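Local coordinates for protein leukotriene A-4 hydrolase (PDB 2XQ0) that cleaves di- and tripeptides as a zinc-dependent M1-family aminopeptidase and has low epoxide hydrolase activity in vitro, at residues V225-P229 with F230-D234. Sequence-based numbering, arbitrary orientation.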
loop_
_atom_site.group_PDB
_atom_site.type_symbol
_atom_site.label_atom_id
_atom_site.label_comp_id
_atom_site.label_asym_id
_atom_site.label_seq_id
_atom_site.Cartn_x
_atom_site.Cartn_y
_atom_site.Cartn_z
ATOM N N VAL A 225 10.606 11.843 -12.049
ATOM C CA VAL A 225 9.208 11.427 -12.094
ATOM C C VAL A 225 8.791 11.039 -13.519
ATOM O O VAL A 225 9.227 11.666 -14.491
ATOM C CB VAL A 225 8.262 12.503 -11.508
ATOM C CG1 VAL A 225 8.333 13.806 -12.323
ATOM C CG2 VAL A 225 6.819 11.978 -11.462
ATOM N N TYR A 226 7.967 9.994 -13.629
ATOM C CA TYR A 226 7.446 9.499 -14.902
ATOM C C TYR A 226 5.931 9.635 -14.883
ATOM O O TYR A 226 5.312 9.370 -13.870
ATOM C CB TYR A 226 7.827 8.031 -15.109
ATOM C CG TYR A 226 9.298 7.818 -15.321
ATOM C CD1 TYR A 226 9.825 7.773 -16.603
ATOM C CD2 TYR A 226 10.170 7.663 -14.239
ATOM C CE1 TYR A 226 11.179 7.591 -16.813
ATOM C CE2 TYR A 226 11.531 7.475 -14.442
ATOM C CZ TYR A 226 12.024 7.442 -15.735
ATOM O OH TYR A 226 13.372 7.261 -15.970
ATOM N N THR A 227 5.338 10.093 -15.982
ATOM C CA THR A 227 3.885 10.169 -16.076
ATOM C C THR A 227 3.464 10.544 -17.489
ATOM O O THR A 227 4.306 10.674 -18.373
ATOM C CB THR A 227 3.257 11.158 -15.064
ATOM O OG1 THR A 227 1.825 11.039 -15.094
ATOM C CG2 THR A 227 3.653 12.583 -15.372
ATOM N N GLU A 228 2.163 10.710 -17.697
ATOM C CA GLU A 228 1.671 11.152 -19.000
ATOM C C GLU A 228 2.061 12.608 -19.230
ATOM O O GLU A 228 1.980 13.440 -18.308
ATOM C CB GLU A 228 0.156 10.948 -19.098
ATOM C CG GLU A 228 -0.285 9.477 -19.030
ATOM C CD GLU A 228 -1.788 9.306 -18.810
ATOM O OE1 GLU A 228 -2.217 9.274 -17.631
ATOM O OE2 GLU A 228 -2.537 9.201 -19.810
ATOM N N PRO A 229 2.498 12.932 -20.458
ATOM C CA PRO A 229 2.961 14.296 -20.752
ATOM C C PRO A 229 2.047 15.402 -20.201
ATOM O O PRO A 229 2.553 16.391 -19.664
ATOM C CB PRO A 229 3.003 14.326 -22.281
ATOM C CG PRO A 229 3.283 12.875 -22.664
ATOM C CD PRO A 229 2.549 12.048 -21.640
ATOM N N PHE A 230 0.730 15.235 -20.298
ATOM C CA PHE A 230 -0.178 16.323 -19.938
ATOM C C PHE A 230 -0.050 16.718 -18.470
ATOM O O PHE A 230 -0.337 17.861 -18.086
ATOM C CB PHE A 230 -1.632 15.980 -20.285
ATOM C CG PHE A 230 -2.308 15.093 -19.279
ATOM C CD1 PHE A 230 -2.998 15.643 -18.202
ATOM C CD2 PHE A 230 -2.259 13.711 -19.407
ATOM C CE1 PHE A 230 -3.622 14.828 -17.271
ATOM C CE2 PHE A 230 -2.883 12.888 -18.478
ATOM C CZ PHE A 230 -3.560 13.443 -17.405
ATOM N N ARG A 231 0.409 15.773 -17.659
ATOM C CA ARG A 231 0.472 15.956 -16.213
ATOM C C ARG A 231 1.912 16.113 -15.720
ATOM O O ARG A 231 2.155 16.351 -14.531
ATOM C CB ARG A 231 -0.174 14.739 -15.538
ATOM C CG ARG A 231 -0.135 14.753 -14.028
ATOM C CD ARG A 231 -1.379 14.101 -13.466
ATOM N NE ARG A 231 -1.585 12.771 -14.022
ATOM C CZ ARG A 231 -2.780 12.209 -14.163
ATOM N NH1 ARG A 231 -3.874 12.868 -13.793
ATOM N NH2 ARG A 231 -2.881 10.987 -14.666
ATOM N N LEU A 232 2.864 15.987 -16.637
ATOM C CA LEU A 232 4.286 15.930 -16.274
ATOM C C LEU A 232 4.777 17.104 -15.433
ATOM O O LEU A 232 5.369 16.916 -14.371
ATOM C CB LEU A 232 5.153 15.754 -17.523
ATOM C CG LEU A 232 6.657 15.698 -17.248
ATOM C CD1 LEU A 232 7.035 14.389 -16.559
ATOM C CD2 LEU A 232 7.437 15.867 -18.549
ATOM N N LYS A 233 4.534 18.328 -15.885
ATOM C CA LYS A 233 5.031 19.470 -15.136
ATOM C C LYS A 233 4.316 19.658 -13.801
ATOM O O LYS A 233 4.929 20.075 -12.831
ATOM C CB LYS A 233 4.997 20.747 -15.986
ATOM C CG LYS A 233 5.983 20.704 -17.132
ATOM C CD LYS A 233 7.432 20.802 -16.636
ATOM C CE LYS A 233 8.409 20.148 -17.625
ATOM N NZ LYS A 233 9.820 20.398 -17.198
ATOM N N ASP A 234 3.035 19.317 -13.723
ATOM C CA ASP A 234 2.352 19.396 -12.437
ATOM C C ASP A 234 3.001 18.436 -11.435
ATOM O O ASP A 234 3.165 18.759 -10.252
ATOM C CB ASP A 234 0.868 19.047 -12.571
ATOM C CG ASP A 234 0.061 20.135 -13.270
ATOM O OD1 ASP A 234 0.486 21.303 -13.249
ATOM O OD2 ASP A 234 -1.007 19.819 -13.840
HETATM O O HOH W 1 2.953 18.719 -18.285
#
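Glu228 and Arg231 meet twice, once through backbone and once through side chains. The amide N of Arg231 donates to Glu228 O at 2.9 Å, approaching from above the carbonyl plane. Further out, Glu228 OE1 forms a salt bridge with Arg231 NH2, long at 3.5 Å and with the carboxylate and guanidinium planes turned 66° apart. Each group has a second partner: Arg231 NH1 pairs with Asp269, and Glu228 OE2 makes a weak hydrogen bond to Gly137 N. One residue on, Leu232 N donates to Pro229 O at 3.1 Å, and that carbonyl also accepts from a water, which takes the N-H of Lys233.

Here strand 223-227 ends and the chain doubles back into helix 229-239, returning after helix 243-253 as the parallel neighbour strand 264-266: a beta-alpha-beta crossover in a mixed sheet, consistent with the thermolysin-like catalytic domain of M1 peptidases. Strand and helix segments run nearly antiparallel, their axes at 152°.

Phe230 lies alongside Glu228, pointing the same way; chi1 of 80° puts CG between its own backbone N and carbonyl carbon, bringing CE2 to 3.7 Å from Glu228 CB. The ring's CZ sits over the centre of the Arg231 guanidinium, while Arg231 CB lies over one ring face, offset toward the rim. Replacing Glu228 with an alanine would probably leave Arg231 NH2 without its carboxylate mate and the Phe230 ring with CB alone beside it.

Arg231 NE, buried, has Thr227 OG1 near its plane but 4.0 Å off, and no polar partner; that hydroxyl bonds instead to Val266 O. With OG1 anti to the backbone N, Thr227 turns CG2 onto the helix, 3.5 Å from Leu232 CA. Leu232 CD1 packs against Thr227 CG2 and, more loosely, Val225 CG1 at 4.5 Å.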